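PDB 4FQU: glutathionyl-hydroquinone reductase PcpF from Sphingobium chlorophenolicum, which catalyses the glutathione-dependent reduction of glutathionyl-hydroquinones, including chlorinated ones, to free hydroquinones during the degradation of pentachlorophenol. Local coordinates for residues Ile99-Ala112 with Val120-Ile133. Residues are numbered along the deposited sequence; the frame is centred on the assembly and turned at random.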
ATOM      1  N   ILE A  99      -2.511 -30.562 -25.107  1.00 36.87           N
ATOM      2  CA  ILE A  99      -3.872 -30.843 -25.666  1.00 57.61           C
ATOM      3  C   ILE A  99      -4.751 -29.582 -25.709  1.00 39.56           C
ATOM      4  O   ILE A  99      -5.403 -29.239 -24.723  1.00 28.25           O
ATOM      5  CB  ILE A  99      -4.692 -32.025 -24.938  1.00 89.64           C
ATOM      6  CG1 ILE A  99      -4.729 -31.877 -23.365  1.00 71.04           C
ATOM      7  CG2 ILE A  99      -4.315 -33.486 -25.543  1.00 53.72           C
ATOM      8  CD1 ILE A  99      -5.813 -30.901 -22.754  1.00 21.80           C
ATOM      9  N   ASN A 100      -4.709 -28.924 -26.867  1.00 43.71           N
ATOM     10  CA  ASN A 100      -5.343 -27.629 -27.205  1.00 39.15           C
ATOM     11  C   ASN A 100      -4.389 -26.495 -27.596  1.00 34.98           C
ATOM     12  O   ASN A 100      -4.725 -25.631 -28.412  1.00 37.18           O
ATOM     13  CB  ASN A 100      -6.459 -27.177 -26.244  1.00 37.18           C
ATOM     14  CG  ASN A 100      -7.856 -27.508 -26.803  1.00 42.03           C
ATOM     15  OD1 ASN A 100      -8.004 -27.750 -28.011  1.00 44.82           O
ATOM     16  ND2 ASN A 100      -8.871 -27.539 -25.937  1.00 38.06           N
ATOM     17  N   GLY A 101      -3.182 -26.521 -27.057  1.00 31.98           N
ATOM     18  CA  GLY A 101      -2.180 -25.540 -27.448  1.00 31.73           C
ATOM     19  C   GLY A 101      -2.679 -24.109 -27.596  1.00 27.00           C
ATOM     20  O   GLY A 101      -2.349 -23.447 -28.568  1.00 27.57           O
ATOM     21  N   ALA A 102      -3.450 -23.633 -26.619  1.00 25.79           N
ATOM     22  CA  ALA A 102      -4.074 -22.323 -26.671  1.00 21.95           C
ATOM     23  C   ALA A 102      -3.076 -21.277 -26.307  1.00 22.02           C
ATOM     24  O   ALA A 102      -2.236 -21.524 -25.453  1.00 24.92           O
ATOM     25  CB  ALA A 102      -5.202 -22.278 -25.693  1.00 22.84           C
ATOM     26  N   ASP A 103      -3.167 -20.105 -26.926  1.00 20.84           N
ATOM     27  CA  ASP A 103      -2.325 -18.991 -26.512  1.00 22.33           C
ATOM     28  C   ASP A 103      -2.997 -18.312 -25.322  1.00 26.62           C
ATOM     29  O   ASP A 103      -2.339 -17.889 -24.361  1.00 23.46           O
ATOM     30  CB  ASP A 103      -2.130 -17.968 -27.628  1.00 24.84           C
ATOM     31  CG  ASP A 103      -1.480 -18.546 -28.877  1.00 36.76           C
ATOM     32  OD1 ASP A 103      -0.233 -18.584 -28.934  1.00 32.00           O
ATOM     33  OD2 ASP A 103      -2.224 -18.924 -29.829  1.00 54.83           O
ATOM     34  N   TYR A 104      -4.321 -18.230 -25.390  1.00 22.41           N
ATOM     35  CA  TYR A 104      -5.106 -17.529 -24.392  1.00 20.22           C
ATOM     36  C   TYR A 104      -6.076 -18.455 -23.673  1.00 23.55           C
ATOM     37  O   TYR A 104      -6.646 -19.355 -24.292  1.00 21.24           O
ATOM     38  CB  TYR A 104      -5.902 -16.459 -25.091  1.00 20.38           C
ATOM     39  CG  TYR A 104      -5.055 -15.585 -25.945  1.00 22.89           C
ATOM     40  CD1 TYR A 104      -3.997 -14.910 -25.399  1.00 26.13           C
ATOM     41  CD2 TYR A 104      -5.311 -15.429 -27.295  1.00 22.95           C
ATOM     42  CE1 TYR A 104      -3.202 -14.092 -26.166  1.00 31.44           C
ATOM     43  CE2 TYR A 104      -4.520 -14.624 -28.073  1.00 25.55           C
ATOM     44  CZ  TYR A 104      -3.453 -13.941 -27.507  1.00 29.90           C
ATOM     45  OH  TYR A 104      -2.615 -13.092 -28.239  1.00 26.65           O
ATOM     46  N   LEU A 105      -6.280 -18.226 -22.370  1.00 22.96           N
ATOM     47  CA  LEU A 105      -7.199 -19.054 -21.580  1.00 17.27           C
ATOM     48  C   LEU A 105      -8.559 -19.059 -22.196  1.00 17.85           C
ATOM     49  O   LEU A 105      -9.165 -20.099 -22.290  1.00 19.01           O
ATOM     50  CB  LEU A 105      -7.279 -18.618 -20.120  1.00 18.26           C
ATOM     51  CG  LEU A 105      -8.157 -19.387 -19.114  1.00 20.05           C
ATOM     52  CD1 LEU A 105      -7.670 -20.773 -18.855  1.00 15.34           C
ATOM     53  CD2 LEU A 105      -8.203 -18.605 -17.790  1.00 20.20           C
ATOM     54  N   TYR A 106      -9.029 -17.893 -22.638  1.00 26.17           N
ATOM     55  CA  TYR A 106     -10.322 -17.810 -23.339  1.00 21.61           C
ATOM     56  C   TYR A 106     -10.480 -18.862 -24.443  1.00 22.67           C
ATOM     57  O   TYR A 106     -11.558 -19.394 -24.618  1.00 27.88           O
ATOM     58  CB  TYR A 106     -10.689 -16.376 -23.795  1.00 21.53           C
ATOM     59  CG  TYR A 106     -10.022 -15.766 -25.033  1.00 21.26           C
ATOM     60  CD1 TYR A 106     -10.201 -16.300 -26.288  1.00 18.90           C
ATOM     61  CD2 TYR A 106      -9.263 -14.608 -24.935  1.00 23.37           C
ATOM     62  CE1 TYR A 106      -9.626 -15.722 -27.405  1.00 18.81           C
ATOM     63  CE2 TYR A 106      -8.665 -14.036 -26.041  1.00 20.09           C
ATOM     64  CZ  TYR A 106      -8.859 -14.603 -27.270  1.00 22.00           C
ATOM     65  OH  TYR A 106      -8.277 -14.048 -28.375  1.00 25.08           O
ATOM     66  N   GLN A 107      -9.411 -19.206 -25.155  1.00 22.22           N
ATOM     67  CA  GLN A 107      -9.486 -20.291 -26.145  1.00 23.82           C
ATOM     68  C   GLN A 107      -9.794 -21.687 -25.567  1.00 26.10           C
ATOM     69  O   GLN A 107     -10.116 -22.597 -26.346  1.00 27.71           O
ATOM     70  CB  GLN A 107      -8.192 -20.407 -26.968  1.00 21.09           C
ATOM     71  CG  GLN A 107      -7.938 -19.331 -27.952  1.00 21.45           C
ATOM     72  CD  GLN A 107      -6.493 -19.239 -28.289  1.00 29.76           C
ATOM     73  OE1 GLN A 107      -5.638 -19.202 -27.404  1.00 31.96           O
ATOM     74  NE2 GLN A 107      -6.191 -19.228 -29.571  1.00 43.81           N
ATOM     75  N   VAL A 108      -9.650 -21.885 -24.249  1.00 19.60           N
ATOM     76  CA  VAL A 108     -10.003 -23.161 -23.650  1.00 17.76           C
ATOM     77  C   VAL A 108     -11.515 -23.230 -23.584  1.00 26.80           C
ATOM     78  O   VAL A 108     -12.118 -24.215 -24.006  1.00 27.83           O
ATOM     79  CB  VAL A 108      -9.431 -23.362 -22.237  1.00 17.50           C
ATOM     80  CG1 VAL A 108      -9.899 -24.697 -21.660  1.00 16.81           C
ATOM     81  CG2 VAL A 108      -7.921 -23.328 -22.255  1.00 19.87           C
ATOM     82  N   TYR A 109     -12.143 -22.167 -23.092  1.00 26.07           N
ATOM     83  CA  TYR A 109     -13.609 -22.135 -23.027  1.00 25.96           C
ATOM     84  C   TYR A 109     -14.245 -22.349 -24.374  1.00 26.59           C
ATOM     85  O   TYR A 109     -15.272 -23.028 -24.492  1.00 31.73           O
ATOM     86  CB  TYR A 109     -14.125 -20.840 -22.420  1.00 20.72           C
ATOM     87  CG  TYR A 109     -13.946 -20.786 -20.912  1.00 21.85           C
ATOM     88  CD1 TYR A 109     -12.712 -20.468 -20.324  1.00 21.40           C
ATOM     89  CD2 TYR A 109     -14.996 -21.052 -20.084  1.00 22.42           C
ATOM     90  CE1 TYR A 109     -12.555 -20.409 -18.958  1.00 18.72           C
ATOM     91  CE2 TYR A 109     -14.850 -21.011 -18.717  1.00 25.82           C
ATOM     92  CZ  TYR A 109     -13.644 -20.688 -18.153  1.00 21.01           C
ATOM     93  OH  TYR A 109     -13.586 -20.676 -16.781  1.00 17.26           O
ATOM     94  N   THR A 110     -13.594 -21.799 -25.383  1.00 24.09           N
ATOM     95  CA  THR A 110     -14.151 -21.691 -26.729  1.00 28.23           C
ATOM     96  C   THR A 110     -13.910 -22.941 -27.557  1.00 29.00           C
ATOM     97  O   THR A 110     -14.604 -23.240 -28.534  1.00 25.93           O
ATOM     98  CB  THR A 110     -13.540 -20.492 -27.438  1.00 25.76           C
ATOM     99  OG1 THR A 110     -14.595 -19.765 -28.036  1.00 26.98           O
ATOM    100  CG2 THR A 110     -12.470 -20.906 -28.502  1.00 25.69           C
ATOM    101  N   ALA A 111     -12.908 -23.688 -27.139  1.00 31.09           N
ATOM    102  CA  ALA A 111     -12.563 -24.911 -27.840  1.00 33.46           C
ATOM    103  C   ALA A 111     -13.681 -25.884 -27.647  1.00 23.62           C
ATOM    104  O   ALA A 111     -13.964 -26.676 -28.508  1.00 21.80           O
ATOM    105  CB  ALA A 111     -11.268 -25.482 -27.296  1.00 30.80           C
ATOM    106  N   ALA A 112     -14.310 -25.773 -26.487  1.00 27.06           N
ATOM    107  CA  ALA A 112     -15.410 -26.623 -26.056  1.00 26.67           C
ATOM    108  C   ALA A 112     -16.791 -26.180 -26.570  1.00 22.80           C
ATOM    109  O   ALA A 112     -17.583 -26.996 -26.954  1.00 16.17           O
ATOM    110  CB  ALA A 112     -15.421 -26.661 -24.531  1.00 29.01           C
ATOM    111  N   VAL A 120     -14.066 -15.689 -18.217  1.00 20.35           N
ATOM    112  CA  VAL A 120     -13.079 -16.704 -18.608  1.00 23.21           C
ATOM    113  C   VAL A 120     -12.065 -16.769 -17.490  1.00 22.02           C
ATOM    114  O   VAL A 120     -11.080 -15.998 -17.522  1.00 20.99           O
ATOM    115  CB  VAL A 120     -12.305 -16.369 -19.946  1.00 22.33           C
ATOM    116  CG1 VAL A 120     -11.286 -17.431 -20.221  1.00 20.64           C
ATOM    117  CG2 VAL A 120     -13.235 -16.284 -21.147  1.00 20.12           C
ATOM    118  N   THR A 121     -12.326 -17.675 -16.528  1.00 16.27           N
ATOM    119  CA  THR A 121     -11.571 -17.814 -15.281  1.00 16.27           C
ATOM    120  C   THR A 121     -10.810 -19.135 -15.057  1.00 23.47           C
ATOM    121  O   THR A 121     -11.040 -20.148 -15.754  1.00 17.37           O
ATOM    122  CB  THR A 121     -12.495 -17.667 -14.097  1.00 17.75           C
ATOM    123  OG1 THR A 121     -13.220 -18.893 -13.852  1.00 16.62           O
ATOM    124  CG2 THR A 121     -13.412 -16.574 -14.346  1.00 19.29           C
ATOM    125  N   ILE A 122      -9.887 -19.104 -14.082  1.00 22.80           N
ATOM    126  CA  ILE A 122      -9.293 -20.331 -13.543  1.00 20.22           C
ATOM    127  C   ILE A 122      -9.718 -20.437 -12.109  1.00 19.87           C
ATOM    128  O   ILE A 122     -10.014 -19.419 -11.507  1.00 23.39           O
ATOM    129  CB  ILE A 122      -7.767 -20.301 -13.580  1.00 20.20           C
ATOM    130  CG1 ILE A 122      -7.228 -19.150 -12.742  1.00 22.63           C
ATOM    131  CG2 ILE A 122      -7.249 -20.186 -15.007  1.00 19.53           C
ATOM    132  CD1 ILE A 122      -5.806 -18.714 -13.199  1.00 25.86           C
ATOM    133  N   PRO A 123      -9.705 -21.642 -11.533  1.00 16.93           N
ATOM    134  CA  PRO A 123      -9.282 -22.935 -12.055  1.00 19.99           C
ATOM    135  C   PRO A 123     -10.370 -23.622 -12.864  1.00 24.77           C
ATOM    136  O   PRO A 123     -11.543 -23.321 -12.634  1.00 31.86           O
ATOM    137  CB  PRO A 123      -9.040 -23.743 -10.782  1.00 20.61           C
ATOM    138  CG  PRO A 123      -9.959 -23.174  -9.816  1.00 17.57           C
ATOM    139  CD  PRO A 123      -9.908 -21.710 -10.078  1.00 18.81           C
ATOM    140  N   ILE A 124      -9.989 -24.521 -13.776  1.00 17.76           N
ATOM    141  CA  ILE A 124     -10.923 -25.230 -14.636  1.00 15.55           C
ATOM    142  C   ILE A 124     -10.560 -26.683 -14.512  1.00 17.73           C
ATOM    143  O   ILE A 124      -9.400 -27.019 -14.641  1.00 21.31           O
ATOM    144  CB  ILE A 124     -10.710 -24.838 -16.098  1.00 15.67           C
ATOM    145  CG1 ILE A 124     -10.846 -23.334 -16.253  1.00 18.36           C
ATOM    146  CG2 ILE A 124     -11.677 -25.570 -17.003  1.00 11.18           C
ATOM    147  CD1 ILE A 124     -10.581 -22.810 -17.656  1.00 20.56           C
ATOM    148  N   LEU A 125     -11.509 -27.559 -14.241  1.00 14.89           N
ATOM    149  CA  LEU A 125     -11.190 -28.959 -14.250  1.00 15.06           C
ATOM    150  C   LEU A 125     -11.731 -29.459 -15.557  1.00 14.56           C
ATOM    151  O   LEU A 125     -12.918 -29.411 -15.788  1.00 14.89           O
ATOM    152  CB  LEU A 125     -11.824 -29.663 -13.059  1.00 16.99           C
ATOM    153  CG  LEU A 125     -11.592 -31.161 -12.891  1.00 14.62           C
ATOM    154  CD1 LEU A 125     -10.188 -31.390 -12.565  1.00 15.85           C
ATOM    155  CD2 LEU A 125     -12.430 -31.691 -11.801  1.00 10.76           C
ATOM    156  N   TRP A 126     -10.835 -29.916 -16.420  1.00 16.57           N
ATOM    157  CA  TRP A 126     -11.167 -30.205 -17.823  1.00 19.85           C
ATOM    158  C   TRP A 126     -11.331 -31.704 -18.034  1.00 25.21           C
ATOM    159  O   TRP A 126     -10.497 -32.471 -17.591  1.00 28.11           O
ATOM    160  CB  TRP A 126     -10.060 -29.669 -18.728  1.00 17.23           C
ATOM    161  CG  TRP A 126     -10.132 -30.026 -20.130  1.00 16.87           C
ATOM    162  CD1 TRP A 126      -9.546 -31.079 -20.690  1.00 27.75           C
ATOM    163  CD2 TRP A 126     -10.784 -29.323 -21.188  1.00 20.05           C
ATOM    164  NE1 TRP A 126      -9.793 -31.118 -22.036  1.00 31.19           N
ATOM    165  CE2 TRP A 126     -10.552 -30.038 -22.367  1.00 25.05           C
ATOM    166  CE3 TRP A 126     -11.547 -28.162 -21.254  1.00 23.58           C
ATOM    167  CZ2 TRP A 126     -11.060 -29.659 -23.583  1.00 22.73           C
ATOM    168  CZ3 TRP A 126     -12.038 -27.774 -22.465  1.00 23.67           C
ATOM    169  CH2 TRP A 126     -11.796 -28.530 -23.617  1.00 24.81           C
ATOM    170  N   ASP A 127     -12.404 -32.146 -18.674  1.00 19.42           N
ATOM    171  CA  ASP A 127     -12.557 -33.560 -18.870  1.00 18.91           C
ATOM    172  C   ASP A 127     -11.918 -33.968 -20.220  1.00 27.88           C
ATOM    173  O   ASP A 127     -12.470 -33.659 -21.274  1.00 28.77           O
ATOM    174  CB  ASP A 127     -14.024 -33.890 -18.847  1.00 20.63           C
ATOM    175  CG  ASP A 127     -14.284 -35.342 -19.069  1.00 27.38           C
ATOM    176  OD1 ASP A 127     -13.492 -35.969 -19.818  1.00 20.12           O
ATOM    177  OD2 ASP A 127     -15.262 -35.847 -18.447  1.00 32.74           O
ATOM    178  N   LYS A 128     -10.761 -34.647 -20.201  1.00 29.29           N
ATOM    179  CA  LYS A 128      -9.958 -34.821 -21.418  1.00 23.24           C
ATOM    180  C   LYS A 128     -10.704 -35.677 -22.424  1.00 24.02           C
ATOM    181  O   LYS A 128     -10.559 -35.510 -23.637  1.00 27.98           O
ATOM    182  CB  LYS A 128      -8.621 -35.493 -21.109  1.00 21.54           C
ATOM    183  CG  LYS A 128      -7.631 -34.806 -20.121  1.00 24.26           C
ATOM    184  CD  LYS A 128      -6.161 -35.291 -20.378  1.00 26.65           C
ATOM    185  CE  LYS A 128      -5.048 -34.897 -19.402  1.00 20.01           C
ATOM    186  NZ  LYS A 128      -4.798 -35.913 -18.300  1.00 26.00           N
ATOM    187  N   VAL A 129     -11.502 -36.609 -21.917  1.00 21.34           N
ATOM    188  CA  VAL A 129     -12.259 -37.521 -22.772  1.00 21.82           C
ATOM    189  C   VAL A 129     -13.460 -36.842 -23.431  1.00 26.11           C
ATOM    190  O   VAL A 129     -13.725 -37.022 -24.610  1.00 32.99           O
ATOM    191  CB  VAL A 129     -12.788 -38.725 -21.967  1.00 18.01           C
ATOM    192  CG1 VAL A 129     -13.747 -39.530 -22.751  1.00 11.91           C
ATOM    193  CG2 VAL A 129     -11.678 -39.568 -21.514  1.00 13.59           C
ATOM    194  N   GLU A 130     -14.217 -36.080 -22.667  1.00 28.54           N
ATOM    195  CA  GLU A 130     -15.395 -35.441 -23.217  1.00 26.56           C
ATOM    196  C   GLU A 130     -14.994 -34.067 -23.782  1.00 23.27           C
ATOM    197  O   GLU A 130     -15.808 -33.319 -24.300  1.00 24.11           O
ATOM    198  CB  GLU A 130     -16.491 -35.372 -22.146  1.00 29.30           C
ATOM    199  CG  GLU A 130     -16.751 -36.743 -21.510  1.00 27.96           C
ATOM    200  CD  GLU A 130     -18.171 -36.970 -20.952  1.00 42.84           C
ATOM    201  OE1 GLU A 130     -18.945 -35.990 -20.719  1.00 38.00           O
ATOM    202  OE2 GLU A 130     -18.492 -38.175 -20.738  1.00 37.57           O
ATOM    203  N   LYS A 131     -13.709 -33.760 -23.715  1.00 22.18           N
ATOM    204  CA  LYS A 131     -13.177 -32.586 -24.398  1.00 26.58           C
ATOM    205  C   LYS A 131     -13.955 -31.327 -24.060  1.00 22.02           C
ATOM    206  O   LYS A 131     -14.494 -30.680 -24.929  1.00 20.93           O
ATOM    207  CB  LYS A 131     -13.143 -32.827 -25.915  1.00 29.71           C
ATOM    208  CG  LYS A 131     -12.072 -33.810 -26.363  1.00 26.67           C
ATOM    209  CD  LYS A 131     -12.178 -34.153 -27.825  1.00 23.63           C
ATOM    210  CE  LYS A 131     -10.956 -35.002 -28.254  1.00 59.05           C
ATOM    211  NZ  LYS A 131      -9.670 -34.213 -28.562  1.00 68.92           N
ATOM    212  N   ARG A 132     -13.998 -30.993 -22.775  1.00 27.84           N
ATOM    213  CA  ARG A 132     -14.890 -29.957 -22.253  1.00 27.60           C
ATOM    214  C   ARG A 132     -14.591 -29.685 -20.794  1.00 25.40           C
ATOM    215  O   ARG A 132     -13.825 -30.443 -20.174  1.00 22.53           O
ATOM    216  CB  ARG A 132     -16.336 -30.410 -22.339  1.00 24.60           C
ATOM    217  CG  ARG A 132     -16.671 -31.538 -21.419  1.00 19.66           C
ATOM    218  CD  ARG A 132     -18.122 -31.858 -21.586  1.00 25.19           C
ATOM    219  NE  ARG A 132     -18.601 -32.806 -20.594  1.00 32.05           N
ATOM    220  CZ  ARG A 132     -19.016 -32.445 -19.384  1.00 36.16           C
ATOM    221  NH1 ARG A 132     -18.989 -31.151 -19.029  1.00 36.99           N
ATOM    222  NH2 ARG A 132     -19.438 -33.368 -18.524  1.00 23.50           N
ATOM    223  N   ILE A 133     -15.188 -28.608 -20.264  1.00 21.95           N
ATOM    224  CA  ILE A 133     -15.081 -28.277 -18.843  1.00 18.44           C
ATOM    225  C   ILE A 133     -16.010 -29.041 -17.902  1.00 20.70           C
ATOM    226  O   ILE A 133     -17.231 -29.041 -18.046  1.00 29.71           O
ATOM    227  CB  ILE A 133     -15.250 -26.799 -18.576  1.00 16.59           C
ATOM    228  CG1 ILE A 133     -14.069 -26.055 -19.194  1.00 17.54           C
ATOM    229  CG2 ILE A 133     -15.380 -26.601 -17.069  1.00 16.51           C
ATOM    230  CD1 ILE A 133     -14.008 -24.584 -18.957  1.00 17.99           C
TER
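In the thioredoxin-like N-terminal domain of this GST-superfamily enzyme, helix 106-112 packs against the cis-proline loop and the β-hairpin that follows it, with Y109 reaching from the helix to V120 and T121, residues of the probable glutathione site. The Y109 ring takes CH-pi contacts on both faces, from I133 CD1, 3.9 Å from the centroid, and on the opposite face from V120 CA. T121 O lies at the ring edge, in its plane, 2.8 Å from Y109 OH, and N136 OD1 is a second polar partner of the hydroxyl. A leucine in place of Y109 would probably leave T121 O without this hydroxyl and a gap between V120 and I133. With its chi1 at -178°, the L105 side chain extends away from its own backbone N and brings CD1 3.7 Å from I124 CD1 and CD2 beside I122 CG2. Farther along, V108 CG1 approaches W126 CZ3 at 3.8 Å, and A112 CB touches the same indole. N100 crosses that indole with its amide 66° from the ring plane. The helix thereby lies against strands 124-127 and 132-135 of the four-stranded mixed sheet, V108 and I124 both touching Y48 of adjoining strand 45-49, while I122 packs on helix 54-65.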